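Local coordinates for lectin CEL-IV, C-type (Cucumaria echinata, PDB 3ALT), which binds calcium ions and, as expected of a C-type lectin, probably recognises carbohydrates such as the galactose it holds in this structure, at residues A80-I85 with R121-A126; G14-L19 with C147-V152; A32-G37 with L46-L51; D73-G78 with A126-R131. One frame throughout, in Å; residues are numbered along the deposited sequence.

Contact 1: A80-I85 with R121-A126. With GLA (alpha-D-galactopyranose), chain E.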
# COMPACT_ATOMS: atom_id res chain seq x y z
N ALA A 80 -14.37 4.57 -32.50
CA ALA A 80 -13.05 3.96 -32.34
C ALA A 80 -12.04 4.86 -31.60
O ALA A 80 -12.05 6.09 -31.81
CB ALA A 80 -12.51 3.57 -33.69
N PRO A 81 -11.16 4.28 -30.75
CA PRO A 81 -10.96 2.84 -30.51
C PRO A 81 -11.96 2.27 -29.53
O PRO A 81 -12.25 2.91 -28.53
CB PRO A 81 -9.55 2.76 -29.87
CG PRO A 81 -9.21 4.22 -29.43
CD PRO A 81 -10.39 5.10 -29.79
N GLN A 82 -12.50 1.08 -29.84
CA GLN A 82 -13.36 0.33 -28.92
C GLN A 82 -12.49 -0.71 -28.22
O GLN A 82 -11.64 -1.33 -28.86
CB GLN A 82 -14.51 -0.35 -29.66
CG GLN A 82 -15.14 0.46 -30.78
CD GLN A 82 -16.46 -0.11 -31.27
OE1 GLN A 82 -16.66 -0.29 -32.46
NE2 GLN A 82 -17.37 -0.40 -30.35
N VAL A 83 -12.73 -0.89 -26.92
CA VAL A 83 -11.92 -1.71 -26.03
C VAL A 83 -12.85 -2.52 -25.12
O VAL A 83 -13.73 -1.97 -24.48
CB VAL A 83 -11.04 -0.78 -25.14
CG1 VAL A 83 -10.30 -1.54 -24.01
CG2 VAL A 83 -10.09 0.03 -26.00
N TYR A 84 -12.63 -3.83 -25.05
CA TYR A 84 -13.51 -4.73 -24.30
C TYR A 84 -13.53 -4.49 -22.80
O TYR A 84 -12.51 -4.21 -22.17
CB TYR A 84 -13.16 -6.23 -24.56
CG TYR A 84 -13.80 -6.82 -25.81
CD1 TYR A 84 -15.19 -6.62 -26.06
CD2 TYR A 84 -13.04 -7.53 -26.77
CE1 TYR A 84 -15.78 -7.12 -27.22
CE2 TYR A 84 -13.64 -8.03 -27.96
CZ TYR A 84 -15.01 -7.81 -28.16
OH TYR A 84 -15.61 -8.30 -29.28
N ILE A 85 -14.73 -4.59 -22.23
CA ILE A 85 -14.94 -4.68 -20.80
C ILE A 85 -15.76 -5.97 -20.55
O ILE A 85 -16.17 -6.63 -21.49
CB ILE A 85 -15.63 -3.40 -20.25
CG1 ILE A 85 -16.99 -3.19 -20.93
CG2 ILE A 85 -14.75 -2.20 -20.47
CD1 ILE A 85 -17.81 -1.96 -20.43
N ARG A 121 -21.81 -7.75 -26.77
CA ARG A 121 -20.78 -7.58 -25.74
C ARG A 121 -20.46 -6.12 -25.54
O ARG A 121 -20.53 -5.35 -26.48
CB ARG A 121 -19.49 -8.34 -26.14
CG ARG A 121 -19.75 -9.83 -26.32
CD ARG A 121 -20.10 -10.41 -25.00
NE ARG A 121 -20.32 -11.83 -25.01
CZ ARG A 121 -21.45 -12.55 -24.87
NH1 ARG A 121 -22.68 -12.06 -24.67
NH2 ARG A 121 -21.27 -13.86 -24.92
N GLY A 122 -20.11 -5.73 -24.33
CA GLY A 122 -19.84 -4.31 -24.09
C GLY A 122 -18.39 -3.92 -24.33
O GLY A 122 -17.46 -4.72 -24.14
N ALA A 123 -18.20 -2.68 -24.76
CA ALA A 123 -16.89 -2.11 -25.04
C ALA A 123 -16.95 -0.64 -24.69
O ALA A 123 -18.01 0.01 -24.83
CB ALA A 123 -16.52 -2.30 -26.51
N ILE A 124 -15.82 -0.13 -24.22
CA ILE A 124 -15.60 1.32 -24.09
C ILE A 124 -15.31 1.98 -25.45
O ILE A 124 -14.39 1.57 -26.16
CB ILE A 124 -14.49 1.57 -23.08
CG1 ILE A 124 -15.04 1.41 -21.66
CG2 ILE A 124 -13.89 2.93 -23.26
CD1 ILE A 124 -14.04 1.61 -20.58
N ALA A 125 -16.10 2.97 -25.82
CA ALA A 125 -15.97 3.54 -27.15
C ALA A 125 -15.37 4.92 -27.02
O ALA A 125 -16.10 5.91 -26.79
CB ALA A 125 -17.32 3.59 -27.86
N ALA A 126 -14.04 4.99 -27.17
CA ALA A 126 -13.30 6.20 -26.81
C ALA A 126 -13.19 7.31 -27.88
O ALA A 126 -12.67 8.39 -27.62
CB ALA A 126 -11.95 5.83 -26.27
C1 GLA E . -22.75 0.80 -34.89
C2 GLA E . -23.96 0.54 -34.03
C3 GLA E . -23.76 1.20 -32.67
C4 GLA E . -22.37 0.86 -32.10
C5 GLA E . -21.26 1.19 -33.09
C6 GLA E . -19.83 0.89 -32.63
O2 GLA E . -25.05 1.04 -34.78
O3 GLA E . -24.78 0.68 -31.82
O4 GLA E . -22.32 -0.55 -31.82
O5 GLA E . -21.53 0.42 -34.23
O6 GLA E . -19.62 -0.46 -32.23
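Gly122 O lies at the edge of the Tyr84 ring, in its plane and 3.5 Å from CD1. Arg121 CB approaches the ring obliquely, 4.1 Å from CE1, while its guanidinium plane is turned 63° from the ring. Phe26 and Phe143 also meet this ring, edge-to-face in the case of Phe26, and Tyr84 OH is bonded to Asn141 O. The other flat group is the amide of Gln82, which meets the galactose: O6 donates to OE1 and accepts from NE2 at 2.9 Å, so one sugar hydroxyl uses both ends of the amide. With CG beside the backbone N (chi1 -39°) and the chain extended beyond it, the amide is carried away from the strand pair.

The strands themselves run antiparallel with a marked twist (134° between their directions). Val83 and Ile124 form the hydrogen-bonded pair, with Ile124 N to Val83 O at 2.8 Å, and Ala126 N to Pro81 O continues the ladder at 3.1 Å. The bond from Ile85 N to Gly122 O is weak. The Ile85 and Ile124 side chains cross at about a right angle, Ile85 CG2 3.8 Å from Ile124 CG1.

This pair lies within the mixed sheet of the lectin domain: strand 143-148 runs parallel to 82-85 on one flank, strand 134-137 joins 121-125 on the other, and helix 57-70 packs on Ile124 and Ala126.

Contact 2: G14-L19 with C147-V152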
# COMPACT_ATOMS: atom_id res chain seq x y z
N GLY A 14 -9.34 0.80 -4.83
CA GLY A 14 -9.22 -0.59 -4.38
C GLY A 14 -9.23 -1.69 -5.44
O GLY A 14 -9.25 -2.87 -5.08
N LYS A 15 -9.23 -1.32 -6.73
CA LYS A 15 -9.11 -2.28 -7.82
C LYS A 15 -7.88 -1.98 -8.66
O LYS A 15 -7.50 -0.82 -8.75
CB LYS A 15 -10.34 -2.21 -8.71
CG LYS A 15 -11.53 -2.96 -8.12
CD LYS A 15 -12.88 -2.57 -8.76
CE LYS A 15 -13.31 -3.60 -9.81
NZ LYS A 15 -14.69 -3.38 -10.37
N CYS A 16 -7.28 -3.03 -9.25
CA CYS A 16 -6.11 -2.93 -10.12
C CYS A 16 -6.44 -3.28 -11.57
O CYS A 16 -6.94 -4.37 -11.84
CB CYS A 16 -5.03 -3.88 -9.64
SG CYS A 16 -4.31 -3.47 -8.04
N PHE A 17 -6.12 -2.39 -12.50
CA PHE A 17 -6.46 -2.58 -13.91
C PHE A 17 -5.25 -2.59 -14.84
O PHE A 17 -4.15 -2.12 -14.49
CB PHE A 17 -7.37 -1.48 -14.37
CG PHE A 17 -8.64 -1.35 -13.57
CD1 PHE A 17 -8.69 -0.50 -12.47
CD2 PHE A 17 -9.78 -2.00 -13.97
CE1 PHE A 17 -9.88 -0.32 -11.75
CE2 PHE A 17 -10.99 -1.84 -13.27
CZ PHE A 17 -11.05 -0.99 -12.15
N ARG A 18 -5.44 -3.12 -16.04
CA ARG A 18 -4.43 -3.02 -17.08
C ARG A 18 -5.06 -3.14 -18.45
O ARG A 18 -6.04 -3.89 -18.64
CB ARG A 18 -3.37 -4.09 -16.90
CG ARG A 18 -2.18 -3.92 -17.79
CD ARG A 18 -1.10 -4.87 -17.41
NE ARG A 18 -0.16 -5.03 -18.51
CZ ARG A 18 0.80 -5.96 -18.60
NH1 ARG A 18 0.96 -6.88 -17.65
NH2 ARG A 18 1.58 -6.00 -19.66
N LEU A 19 -4.52 -2.34 -19.36
CA LEU A 19 -4.93 -2.34 -20.77
C LEU A 19 -3.93 -3.14 -21.60
O LEU A 19 -2.71 -2.87 -21.57
CB LEU A 19 -5.02 -0.91 -21.29
CG LEU A 19 -5.25 -0.67 -22.78
CD1 LEU A 19 -6.56 -1.23 -23.31
CD2 LEU A 19 -5.21 0.83 -23.01
N CYS A 147 -8.24 -5.78 -18.34
CA CYS A 147 -8.38 -6.74 -17.25
C CYS A 147 -8.37 -6.08 -15.87
O CYS A 147 -7.70 -5.07 -15.65
CB CYS A 147 -7.26 -7.77 -17.29
SG CYS A 147 -7.20 -8.78 -18.81
N GLN A 148 -9.11 -6.69 -14.95
CA GLN A 148 -9.04 -6.36 -13.53
C GLN A 148 -8.55 -7.57 -12.78
O GLN A 148 -8.86 -8.68 -13.16
CB GLN A 148 -10.41 -5.92 -13.00
CG GLN A 148 -11.31 -7.04 -12.64
CD GLN A 148 -12.74 -6.59 -12.34
OE1 GLN A 148 -13.06 -5.39 -12.36
NE2 GLN A 148 -13.62 -7.57 -12.08
N LEU A 149 -7.77 -7.33 -11.73
CA LEU A 149 -7.33 -8.40 -10.83
C LEU A 149 -8.42 -8.65 -9.83
O LEU A 149 -9.24 -7.76 -9.59
CB LEU A 149 -6.06 -7.99 -10.09
CG LEU A 149 -4.82 -7.93 -10.96
CD1 LEU A 149 -3.71 -7.34 -10.16
CD2 LEU A 149 -4.43 -9.28 -11.43
N PRO A 150 -8.43 -9.85 -9.23
CA PRO A 150 -9.54 -10.21 -8.37
C PRO A 150 -9.75 -9.12 -7.33
O PRO A 150 -8.81 -8.78 -6.60
CB PRO A 150 -9.07 -11.49 -7.68
CG PRO A 150 -7.92 -12.01 -8.51
CD PRO A 150 -7.32 -10.81 -9.17
N CYS A 151 -10.96 -8.56 -7.30
CA CYS A 151 -11.33 -7.51 -6.35
C CYS A 151 -11.64 -8.13 -5.01
O CYS A 151 -12.38 -9.11 -4.94
CB CYS A 151 -12.60 -6.82 -6.85
SG CYS A 151 -13.12 -5.35 -5.88
N VAL A 152 -11.17 -7.55 -3.93
CA VAL A 152 -11.18 -8.30 -2.67
C VAL A 152 -11.00 -7.35 -1.47
O VAL A 152 -10.25 -6.36 -1.56
CB VAL A 152 -10.04 -9.33 -2.84
CG1 VAL A 152 -8.75 -9.00 -2.12
CG2 VAL A 152 -10.52 -10.76 -2.91
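Phe17 and Gln148 face each other as an antiparallel non-hydrogen-bonded pair, and Arg18 and Cys147 form the hydrogen-bonded pair next to it; the touching parts of the chain run 166° apart. Cys147 N reaches Arg18 O at 2.9 Å and Arg18 N returns to Cys147 O at 3.0 Å. One step further, Leu149 N donates to Cys16 O at 3.1 Å, and two CA-H...O contacts, from Phe17 and Gln148, fill in between these bonds.

Among the side chains, Phe17 and Gln148 lie side by side and point the same way, ring and amide planes 55° apart, with CD2 of the ring 4.1 Å from Gln148 CB. Gln148 CG sits between the backbone N and the carbonyl carbon (chi1 82°), and from there an extended chain takes the amide to Lys15, whose CE comes 3.1 Å from OE1. The amide is fixed at both ends by other partners, OE1 accepting from Ser53 N and NE2 donating to Asp100 OD1; Lys15 NZ is itself bonded to Ser53 O. The lysine's aliphatic part lies against Cys151 SG, its CG 3.6 Å away. Cys16 CB meets Leu149 CD1 at 3.7 Å.

Three disulfides leave this contact, from Cys16 to Cys5, from Cys147 to Cys33 and from Cys151 to Cys41 of the second subunit. In the sheet, strand 15-21 pairs with 10-12 and with 143-148, with helix 57-70 packing on Phe17 and Leu19, while Val152 extends the sheet into the second subunit.

Contact 3: A32-G37 with L46-L51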
# COMPACT_ATOMS: atom_id res chain seq x y z
N ALA A 32 -7.69 -14.56 -21.40
CA ALA A 32 -6.43 -13.90 -21.07
C ALA A 32 -6.42 -13.28 -19.66
O ALA A 32 -5.43 -13.44 -18.92
CB ALA A 32 -6.10 -12.88 -22.12
N CYS A 33 -7.51 -12.58 -19.28
CA CYS A 33 -7.67 -12.01 -17.91
C CYS A 33 -7.76 -13.05 -16.78
O CYS A 33 -7.42 -12.75 -15.63
CB CYS A 33 -8.91 -11.09 -17.80
SG CYS A 33 -9.03 -9.69 -18.95
N ARG A 34 -8.26 -14.24 -17.10
CA ARG A 34 -8.31 -15.34 -16.14
C ARG A 34 -6.93 -15.99 -15.90
O ARG A 34 -6.77 -16.82 -14.99
CB ARG A 34 -9.31 -16.39 -16.60
CG ARG A 34 -10.73 -15.96 -16.61
CD ARG A 34 -11.60 -17.04 -17.21
NE ARG A 34 -12.99 -16.63 -17.20
CZ ARG A 34 -13.96 -17.30 -17.80
NH1 ARG A 34 -13.67 -18.43 -18.45
NH2 ARG A 34 -15.22 -16.86 -17.75
N GLN A 35 -5.91 -15.59 -16.66
CA GLN A 35 -4.55 -16.07 -16.37
C GLN A 35 -3.97 -15.34 -15.17
O GLN A 35 -2.91 -15.71 -14.67
CB GLN A 35 -3.61 -15.88 -17.58
CG GLN A 35 -4.09 -16.54 -18.87
CD GLN A 35 -4.46 -18.00 -18.68
OE1 GLN A 35 -3.60 -18.86 -18.54
NE2 GLN A 35 -5.76 -18.30 -18.68
N PHE A 36 -4.64 -14.28 -14.72
CA PHE A 36 -4.16 -13.55 -13.55
C PHE A 36 -5.01 -13.92 -12.36
O PHE A 36 -6.23 -13.97 -12.47
CB PHE A 36 -4.15 -12.02 -13.81
CG PHE A 36 -3.37 -11.64 -15.04
CD1 PHE A 36 -1.96 -11.72 -15.05
CD2 PHE A 36 -4.01 -11.28 -16.19
CE1 PHE A 36 -1.23 -11.43 -16.20
CE2 PHE A 36 -3.27 -11.00 -17.37
CZ PHE A 36 -1.88 -11.08 -17.36
N GLY A 37 -4.38 -14.19 -11.21
CA GLY A 37 -5.16 -14.68 -10.08
C GLY A 37 -4.83 -14.13 -8.72
O GLY A 37 -4.02 -13.23 -8.59
N LEU A 46 -7.36 -18.82 -5.02
CA LEU A 46 -8.64 -18.38 -4.45
C LEU A 46 -9.63 -17.69 -5.40
O LEU A 46 -10.85 -17.80 -5.19
CB LEU A 46 -8.42 -17.44 -3.29
CG LEU A 46 -7.67 -18.03 -2.11
CD1 LEU A 46 -7.20 -16.87 -1.24
CD2 LEU A 46 -8.55 -19.07 -1.36
N ALA A 47 -9.11 -16.97 -6.40
CA ALA A 47 -9.96 -16.31 -7.39
C ALA A 47 -9.21 -16.12 -8.71
O ALA A 47 -8.01 -16.37 -8.82
CB ALA A 47 -10.46 -14.98 -6.84
N THR A 48 -9.94 -15.63 -9.72
CA THR A 48 -9.39 -15.37 -11.05
C THR A 48 -9.69 -13.93 -11.46
O THR A 48 -10.69 -13.35 -11.01
CB THR A 48 -10.08 -16.26 -12.06
OG1 THR A 48 -10.13 -17.58 -11.53
CG2 THR A 48 -9.34 -16.31 -13.37
N GLY A 49 -8.81 -13.35 -12.29
CA GLY A 49 -9.16 -12.14 -13.05
C GLY A 49 -10.28 -12.23 -14.12
O GLY A 49 -10.97 -13.27 -14.30
N HIS A 50 -10.45 -11.13 -14.84
CA HIS A 50 -11.73 -10.82 -15.56
C HIS A 50 -11.68 -9.53 -16.37
O HIS A 50 -11.16 -8.52 -15.93
CB HIS A 50 -12.87 -10.62 -14.57
CG HIS A 50 -13.38 -11.87 -13.95
ND1 HIS A 50 -14.04 -12.84 -14.69
CD2 HIS A 50 -13.33 -12.33 -12.68
CE1 HIS A 50 -14.36 -13.87 -13.89
NE2 HIS A 50 -13.94 -13.57 -12.66
N LEU A 51 -12.22 -9.51 -17.56
CA LEU A 51 -12.50 -8.20 -18.12
C LEU A 51 -13.13 -7.27 -17.06
O LEU A 51 -13.90 -7.72 -16.21
CB LEU A 51 -13.43 -8.30 -19.32
CG LEU A 51 -12.89 -9.11 -20.48
CD1 LEU A 51 -13.90 -9.27 -21.54
CD2 LEU A 51 -11.66 -8.45 -21.04
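Gly37 and Thr48 form an antiparallel non-hydrogen-bonded pair, beside which Gly49 N donates to Phe36 O at 2.7 Å, close to straight (163°), just after a type I beta turn from Cys33 to Phe36 that leads into strand 36-40.

Because Gly49 carries no side chain, Cys33 O can settle 3.2 Å from its CA. Cys33 points at strand 45-51. Its CB lies against the backbone of His50, and SG, held beside the backbone N (chi1 -57°), meets Leu51 CD2 at 3.6 Å before passing on to its disulfide partner Cys147. Arg34 crosses Thr48 obliquely: Thr48 CG2 lies against Arg34 CB, and the extended arginine chain continues past Gly49 O, 3.6 Å from Arg34 CG. Glu30 collects the polar groups on this side, bonding to His50 ND1 and Leu51 N and forming a long, weak ion pair with Arg34 NE.

The contact joins the end of helix 26-33 to the hairpin of strands 36-40 and 45-51, in which Leu46 and Ala47 form a classic bulge opposite Leu38. Strand 143-148 flanks the hairpin through Gln148, and Phe36 and Gly37 pair with a strand of the second subunit.

Contact 4: D73-G78 with A126-R131. With GLC (alpha-D-glucopyranose), chain B.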
# COMPACT_ATOMS: atom_id res chain seq x y z
N ASP A 73 -3.06 8.41 -30.36
CA ASP A 73 -3.05 8.50 -31.82
C ASP A 73 -4.16 7.71 -32.54
O ASP A 73 -4.37 7.88 -33.74
CB ASP A 73 -1.67 8.07 -32.36
CG ASP A 73 -0.60 9.17 -32.21
OD1 ASP A 73 0.59 8.77 -32.31
OD2 ASP A 73 -0.92 10.39 -32.01
N LEU A 74 -4.86 6.84 -31.81
CA LEU A 74 -5.96 6.07 -32.39
C LEU A 74 -7.32 6.73 -32.18
O LEU A 74 -8.30 6.26 -32.75
CB LEU A 74 -5.98 4.66 -31.81
CG LEU A 74 -4.72 3.80 -31.95
CD1 LEU A 74 -4.90 2.55 -31.17
CD2 LEU A 74 -4.41 3.45 -33.42
N ILE A 75 -7.40 7.80 -31.38
CA ILE A 75 -8.69 8.46 -31.09
C ILE A 75 -9.28 9.04 -32.38
O ILE A 75 -8.68 9.91 -33.00
CB ILE A 75 -8.57 9.59 -30.02
CG1 ILE A 75 -7.79 9.12 -28.79
CG2 ILE A 75 -9.95 10.18 -29.62
CD1 ILE A 75 -8.32 7.87 -28.11
N THR A 76 -10.42 8.52 -32.80
CA THR A 76 -11.09 9.07 -33.96
C THR A 76 -12.24 10.02 -33.57
O THR A 76 -12.47 10.30 -32.39
CB THR A 76 -11.67 7.95 -34.87
OG1 THR A 76 -12.82 7.37 -34.25
CG2 THR A 76 -10.59 6.87 -35.20
N GLY A 77 -12.94 10.50 -34.58
CA GLY A 77 -14.14 11.32 -34.38
C GLY A 77 -15.40 10.48 -34.35
O GLY A 77 -16.50 11.02 -34.31
N GLY A 78 -15.21 9.16 -34.39
CA GLY A 78 -16.28 8.17 -34.39
C GLY A 78 -16.37 7.49 -33.04
O GLY A 78 -16.30 8.15 -31.97
N ALA A 126 -14.04 4.99 -27.17
CA ALA A 126 -13.30 6.20 -26.81
C ALA A 126 -13.19 7.31 -27.88
O ALA A 126 -12.67 8.39 -27.62
CB ALA A 126 -11.95 5.83 -26.27
N GLY A 127 -13.70 7.07 -29.08
CA GLY A 127 -13.77 8.14 -30.06
C GLY A 127 -14.66 9.29 -29.63
O GLY A 127 -15.49 9.16 -28.74
N ASP A 128 -14.51 10.41 -30.31
CA ASP A 128 -15.08 11.66 -29.91
C ASP A 128 -16.61 11.65 -29.91
O ASP A 128 -17.24 12.54 -29.34
CB ASP A 128 -14.58 12.76 -30.83
CG ASP A 128 -13.15 13.19 -30.52
OD1 ASP A 128 -12.49 13.75 -31.45
OD2 ASP A 128 -12.68 12.97 -29.36
N TYR A 129 -17.19 10.64 -30.55
CA TYR A 129 -18.64 10.56 -30.71
C TYR A 129 -19.33 10.05 -29.44
O TYR A 129 -20.50 10.39 -29.18
CB TYR A 129 -19.00 9.67 -31.91
CG TYR A 129 -20.47 9.36 -31.99
CD1 TYR A 129 -21.38 10.24 -32.62
CD2 TYR A 129 -20.97 8.22 -31.41
CE1 TYR A 129 -22.75 9.94 -32.66
CE2 TYR A 129 -22.31 7.93 -31.44
CZ TYR A 129 -23.19 8.77 -32.07
OH TYR A 129 -24.51 8.43 -32.08
N SER A 130 -18.60 9.24 -28.66
CA SER A 130 -19.15 8.49 -27.54
C SER A 130 -18.41 8.75 -26.25
O SER A 130 -18.83 8.37 -25.17
CB SER A 130 -19.09 7.02 -27.85
OG SER A 130 -17.82 6.68 -28.41
N ARG A 131 -17.25 9.36 -26.38
CA ARG A 131 -16.48 9.83 -25.23
C ARG A 131 -16.11 8.74 -24.19
O ARG A 131 -15.92 9.04 -23.01
CB ARG A 131 -17.25 10.97 -24.56
CG ARG A 131 -17.31 12.24 -25.40
CD ARG A 131 -16.08 13.10 -25.08
NE ARG A 131 -15.49 13.70 -26.29
CZ ARG A 131 -14.37 14.44 -26.31
NH1 ARG A 131 -13.70 14.69 -25.18
NH2 ARG A 131 -13.94 14.96 -27.46
C1 GLC B . -22.07 4.46 -38.52
C2 GLC B . -22.05 5.98 -38.53
C3 GLC B . -22.11 6.54 -37.11
C4 GLC B . -23.15 5.81 -36.25
C5 GLC B . -22.60 4.41 -36.10
C6 GLC B . -23.53 3.22 -35.72
O1 GLC B . -21.20 3.83 -39.48
O2 GLC B . -20.90 6.47 -39.20
O3 GLC B . -22.45 7.91 -37.18
O4 GLC B . -23.25 6.41 -34.95
O5 GLC B . -21.69 4.11 -37.21
O6 GLC B . -22.58 2.16 -35.38
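Ile75 opens the contact by laying its CG2 methyl over the neighbouring loop, 3.8 Å from Ala126 O and 3.9 Å from Asp128 OD2. That methyl is anti to the backbone N, which turns it to the loop, and the isoleucine meets the aspartate at about a right angle. Thr76 follows with its carbonyl, which accepts from Asp128 N at 2.9 Å, the donor tilted 27° from the carbonyl plane. Its hydroxyl closes an ST turn by accepting from Gly78 N (3.0 Å) and is also bonded to Ala80 O. Gly77 lays its CA against Asp128 CB at 3.9 Å. Gly78 ends the walk: its O takes Tyr129 N at 3.0 Å and also receives a CA-H contact from Gly127.

The 126-131 loop is folded on itself, since Gly127 O accepts from both Ser130 N and Arg131 N. Asp128 OD2 and Arg131 NH2 form a salt bridge through charge alone, the oxygen lying well out of the guanidinium plane. The Tyr129 ring extends outward to the glucose, CZ 3.7 Å from O4, and also meets Trp79.

Two loops are joined here, one leading from helix 57-70 to strand 82-85 and the other from strand 120-125 to 134-137, with Lys68 and Val67 of the helix packing on Ile75 and Ala126.

Overall arrangement
Contact 2 joins segments near the two ends of the chain, and the other three are nested within the loop it closes: contact 3 comes first, followed by contact 4, which in turn encloses contact 1. This closure of a long loop by strands near the termini suits the C-type lectin fold. Contacts 1, 2 and 3 all reach the mixed sheet, linked by strand 143-148. Contacts 2 and 3, with centres about 9 Å apart, share the Cys33-Cys147 disulfide and border the second subunit. Contacts 1 and 4 share Ala126, have centres about 11 Å apart and lie toward the bound sugars. Contacts 3 and 4 are about 29 Å apart between centres, so the second-subunit interface at contact 3 lies well apart from the sugar-facing loops at contact 4.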